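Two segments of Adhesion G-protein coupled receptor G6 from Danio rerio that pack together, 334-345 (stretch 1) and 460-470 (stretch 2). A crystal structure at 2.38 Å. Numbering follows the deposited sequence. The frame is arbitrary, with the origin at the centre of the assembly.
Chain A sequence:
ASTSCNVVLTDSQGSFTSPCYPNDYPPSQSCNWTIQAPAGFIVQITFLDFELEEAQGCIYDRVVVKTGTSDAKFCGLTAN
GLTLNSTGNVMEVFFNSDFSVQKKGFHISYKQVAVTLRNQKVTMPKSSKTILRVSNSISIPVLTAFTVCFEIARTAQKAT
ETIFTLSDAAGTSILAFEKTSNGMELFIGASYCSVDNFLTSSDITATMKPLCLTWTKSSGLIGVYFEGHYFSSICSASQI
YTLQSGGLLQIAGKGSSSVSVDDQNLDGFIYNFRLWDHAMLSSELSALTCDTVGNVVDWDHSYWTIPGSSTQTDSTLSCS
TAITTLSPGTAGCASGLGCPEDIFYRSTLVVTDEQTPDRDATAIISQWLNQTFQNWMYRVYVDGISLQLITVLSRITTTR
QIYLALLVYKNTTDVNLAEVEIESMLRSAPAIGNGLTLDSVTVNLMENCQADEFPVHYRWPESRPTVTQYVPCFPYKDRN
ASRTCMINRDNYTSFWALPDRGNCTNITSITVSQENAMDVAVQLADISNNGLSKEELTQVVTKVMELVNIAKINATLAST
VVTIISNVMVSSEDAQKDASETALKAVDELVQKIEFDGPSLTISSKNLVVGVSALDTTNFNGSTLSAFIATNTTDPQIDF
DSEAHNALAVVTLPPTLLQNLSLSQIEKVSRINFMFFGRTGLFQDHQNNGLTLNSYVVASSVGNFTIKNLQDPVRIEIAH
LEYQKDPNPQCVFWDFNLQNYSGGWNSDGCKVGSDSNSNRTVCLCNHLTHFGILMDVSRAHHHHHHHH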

# COMPACT_ATOMS: atom_id res chain seq x y z
N ALA A 334 -8.80 -10.71 7.61
CA ALA A 334 -8.62 -9.78 6.49
C ALA A 334 -7.86 -8.51 6.85
O ALA A 334 -7.27 -7.89 5.96
CB ALA A 334 -9.97 -9.39 5.87
N SER A 335 -7.83 -8.10 8.12
CA SER A 335 -7.20 -6.84 8.47
C SER A 335 -5.71 -7.00 8.73
O SER A 335 -5.28 -7.99 9.34
CB SER A 335 -7.85 -6.24 9.71
OG SER A 335 -7.46 -4.89 9.86
N GLY A 336 -4.94 -6.01 8.28
CA GLY A 336 -3.51 -5.97 8.56
C GLY A 336 -3.17 -5.60 9.98
O GLY A 336 -2.02 -5.80 10.40
N LEU A 337 -4.14 -5.07 10.73
CA LEU A 337 -4.00 -4.80 12.15
C LEU A 337 -4.16 -6.05 13.00
O LEU A 337 -3.81 -6.04 14.18
CB LEU A 337 -5.05 -3.76 12.58
CG LEU A 337 -4.99 -2.37 11.93
CD1 LEU A 337 -6.37 -1.80 11.77
CD2 LEU A 337 -4.15 -1.44 12.77
N GLY A 338 -4.71 -7.11 12.44
CA GLY A 338 -5.10 -8.25 13.24
C GLY A 338 -6.60 -8.31 13.41
O GLY A 338 -7.33 -7.35 13.14
N CYS A 339 -7.07 -9.47 13.85
CA CYS A 339 -8.49 -9.72 14.11
C CYS A 339 -8.60 -10.27 15.52
O CYS A 339 -8.62 -11.50 15.70
CB CYS A 339 -9.09 -10.70 13.10
SG CYS A 339 -9.05 -10.13 11.37
N PRO A 340 -8.62 -9.41 16.54
CA PRO A 340 -8.70 -9.91 17.92
C PRO A 340 -10.12 -10.31 18.29
O PRO A 340 -11.11 -9.83 17.73
CB PRO A 340 -8.25 -8.71 18.76
CG PRO A 340 -8.70 -7.55 17.95
CD PRO A 340 -8.54 -7.94 16.51
N GLU A 341 -10.20 -11.22 19.27
CA GLU A 341 -11.50 -11.68 19.77
C GLU A 341 -12.23 -10.59 20.54
O GLU A 341 -13.45 -10.52 20.49
CB GLU A 341 -11.35 -12.88 20.70
CG GLU A 341 -10.41 -13.95 20.25
CD GLU A 341 -10.90 -15.32 20.64
OE1 GLU A 341 -11.18 -16.13 19.73
OE2 GLU A 341 -11.03 -15.59 21.86
N ASP A 342 -11.51 -9.74 21.27
CA ASP A 342 -12.13 -8.75 22.13
C ASP A 342 -11.62 -7.36 21.79
O ASP A 342 -10.44 -7.18 21.45
CB ASP A 342 -11.85 -9.06 23.59
CG ASP A 342 -12.47 -10.38 24.05
OD1 ASP A 342 -11.99 -10.94 25.06
OD2 ASP A 342 -13.44 -10.86 23.42
N ILE A 343 -12.51 -6.36 21.89
CA ILE A 343 -12.18 -4.95 21.74
C ILE A 343 -12.17 -4.30 23.13
O ILE A 343 -13.13 -4.46 23.90
CB ILE A 343 -13.17 -4.24 20.81
CG1 ILE A 343 -13.10 -4.85 19.41
CG2 ILE A 343 -12.99 -2.71 20.82
CD1 ILE A 343 -12.02 -4.25 18.52
N PHE A 344 -11.10 -3.58 23.44
CA PHE A 344 -10.87 -3.06 24.78
C PHE A 344 -11.01 -1.54 24.84
O PHE A 344 -10.61 -0.84 23.91
CB PHE A 344 -9.49 -3.46 25.23
CG PHE A 344 -9.32 -4.92 25.46
CD1 PHE A 344 -8.90 -5.77 24.42
CD2 PHE A 344 -9.59 -5.47 26.71
CE1 PHE A 344 -8.73 -7.13 24.65
CE2 PHE A 344 -9.43 -6.83 26.94
CZ PHE A 344 -8.99 -7.66 25.91
N TYR A 345 -11.59 -1.04 25.93
CA TYR A 345 -11.81 0.38 26.17
C TYR A 345 -11.31 0.74 27.56
O TYR A 345 -11.48 -0.05 28.49
CB TYR A 345 -13.29 0.73 26.08
CG TYR A 345 -13.95 0.49 24.74
CD1 TYR A 345 -14.03 1.52 23.79
CD2 TYR A 345 -14.53 -0.74 24.43
CE1 TYR A 345 -14.66 1.32 22.58
CE2 TYR A 345 -15.15 -0.95 23.20
CZ TYR A 345 -15.21 0.09 22.28
OH TYR A 345 -15.84 -0.10 21.05
N TRP A 460 7.48 -4.48 12.50
CA TRP A 460 6.21 -5.00 12.97
C TRP A 460 5.12 -4.01 12.61
O TRP A 460 5.29 -2.81 12.87
CB TRP A 460 6.24 -5.20 14.48
CG TRP A 460 7.40 -6.02 14.93
CD1 TRP A 460 8.63 -5.56 15.36
CD2 TRP A 460 7.46 -7.44 15.00
NE1 TRP A 460 9.45 -6.63 15.67
CE2 TRP A 460 8.75 -7.79 15.46
CE3 TRP A 460 6.55 -8.47 14.68
CZ2 TRP A 460 9.16 -9.11 15.64
CZ3 TRP A 460 6.95 -9.79 14.86
CH2 TRP A 460 8.25 -10.09 15.34
N PRO A 461 4.02 -4.43 11.99
CA PRO A 461 2.95 -3.48 11.63
C PRO A 461 2.08 -3.12 12.83
O PRO A 461 2.21 -3.70 13.91
CB PRO A 461 2.14 -4.24 10.57
CG PRO A 461 2.41 -5.69 10.84
CD PRO A 461 3.78 -5.78 11.46
N GLU A 462 1.22 -2.12 12.62
CA GLU A 462 0.30 -1.62 13.65
C GLU A 462 -0.68 -2.71 14.03
O GLU A 462 -1.13 -3.48 13.18
CB GLU A 462 -0.48 -0.40 13.13
CG GLU A 462 -1.22 0.43 14.17
CD GLU A 462 -2.17 1.44 13.53
OE1 GLU A 462 -1.91 1.83 12.37
OE2 GLU A 462 -3.17 1.83 14.16
N SER A 463 -0.99 -2.82 15.33
CA SER A 463 -1.78 -3.96 15.78
C SER A 463 -2.76 -3.57 16.87
O SER A 463 -2.42 -2.83 17.79
CB SER A 463 -0.90 -5.09 16.31
OG SER A 463 0.17 -5.37 15.42
N ARG A 464 -3.96 -4.15 16.79
CA ARG A 464 -4.95 -4.10 17.86
C ARG A 464 -4.42 -4.88 19.08
O ARG A 464 -3.52 -5.70 18.94
CB ARG A 464 -6.28 -4.66 17.35
CG ARG A 464 -6.95 -3.75 16.32
CD ARG A 464 -8.40 -4.14 16.02
NE ARG A 464 -8.55 -4.55 14.62
CZ ARG A 464 -9.33 -3.95 13.72
NH1 ARG A 464 -10.07 -2.90 14.05
NH2 ARG A 464 -9.37 -4.42 12.47
N PRO A 465 -4.90 -4.56 20.29
CA PRO A 465 -4.46 -5.30 21.49
C PRO A 465 -4.82 -6.79 21.45
O PRO A 465 -5.91 -7.17 21.00
CB PRO A 465 -5.21 -4.60 22.63
CG PRO A 465 -5.39 -3.22 22.15
CD PRO A 465 -5.60 -3.30 20.67
N THR A 466 -3.88 -7.60 21.97
CA THR A 466 -3.80 -9.08 22.03
C THR A 466 -3.61 -9.73 20.66
O THR A 466 -3.65 -10.96 20.55
CB THR A 466 -4.99 -9.75 22.76
OG1 THR A 466 -6.11 -9.82 21.88
CG2 THR A 466 -5.38 -9.02 24.07
N VAL A 467 -3.33 -8.96 19.61
CA VAL A 467 -2.96 -9.49 18.30
C VAL A 467 -1.47 -9.84 18.33
O VAL A 467 -0.66 -9.03 18.80
CB VAL A 467 -3.27 -8.48 17.19
CG1 VAL A 467 -2.52 -8.75 15.89
CG2 VAL A 467 -4.76 -8.39 16.95
N THR A 468 -1.12 -11.04 17.86
CA THR A 468 0.27 -11.41 17.60
C THR A 468 0.54 -11.34 16.10
O THR A 468 -0.23 -11.88 15.31
CB THR A 468 0.55 -12.81 18.15
OG1 THR A 468 0.47 -12.77 19.58
CG2 THR A 468 1.94 -13.31 17.75
N GLN A 469 1.61 -10.64 15.72
CA GLN A 469 2.02 -10.52 14.33
C GLN A 469 3.26 -11.35 14.04
O GLN A 469 4.12 -11.52 14.90
CB GLN A 469 2.33 -9.07 13.99
CG GLN A 469 1.15 -8.20 14.14
CD GLN A 469 0.46 -7.94 12.83
OE1 GLN A 469 0.72 -8.62 11.82
NE2 GLN A 469 -0.44 -6.96 12.83
N TYR A 470 3.38 -11.81 12.80
CA TYR A 470 4.49 -12.65 12.37
C TYR A 470 5.22 -11.94 11.24
O TYR A 470 4.58 -11.41 10.33
CB TYR A 470 4.01 -14.03 11.92
CG TYR A 470 3.35 -14.80 13.02
CD1 TYR A 470 1.98 -14.68 13.26
CD2 TYR A 470 4.10 -15.64 13.85
CE1 TYR A 470 1.37 -15.36 14.29
CE2 TYR A 470 3.49 -16.34 14.87
CZ TYR A 470 2.13 -16.20 15.08
OH TYR A 470 1.50 -16.88 16.10
O HOH W 1 -6.93 -11.65 20.15

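Three hydrogen bonds, all accepted by backbone carbonyls of stretch 1, hold the two segments together. The straightest runs from Q469 NE2 to G336 O, 3.1 Å with an angle of 167° at the hydrogen. An amide suits this buried site because its two N-H groups can serve two acceptors: Q469 NE2 also donates to S463 OG, 3.1 Å away, and S463 OG in turn donates to P461 O at 3.0 Å. The next link joins the main chains, R464 N to L337 O at 3.2 Å. The third is weak, from R464 NE to G338 O at 3.4 Å, with the carbonyl lying near the guanidinium plane, where the N-H groups point. L337 CD1 covers one face of that same group, 4.0 Å from R464 NH2.

The backbones approach most closely around L337 and S463, whose CA atoms are 4.3 Å apart. Two CA-H...O contacts reinforce this meeting, L337 CA to E462 O and S463 CA to L337 O, each 3.3 Å. A type I turn from S335 to G338, closed by G338 N donating to S335 O at 3.3 Å, carries the acceptors G336 O, L337 O and G338 O. G338 is suited to its place twice over: its backbone angles (105°/165°) would jam a CB against the preceding carbonyl, and that CB would lie 2.4 Å from V467 CG1.

Beyond the turn, contacts become largely apolar. P340 CD packs on V467 CG2 at 3.8 Å, while P340 CG lies 3.8 Å from R464 CB, so the rigid proline ring meets the aliphatic part of the arginine. Farther out, F344 CD1 reaches P465 CB at 4.3 Å and F344 CE1 reaches T466 CG2 at 3.9 Å. Beside the exposed T466 and E341, a water donates to T466 OG1 (2.6 Å) and weakly accepts from E341 N (3.4 Å), bridging the stretches.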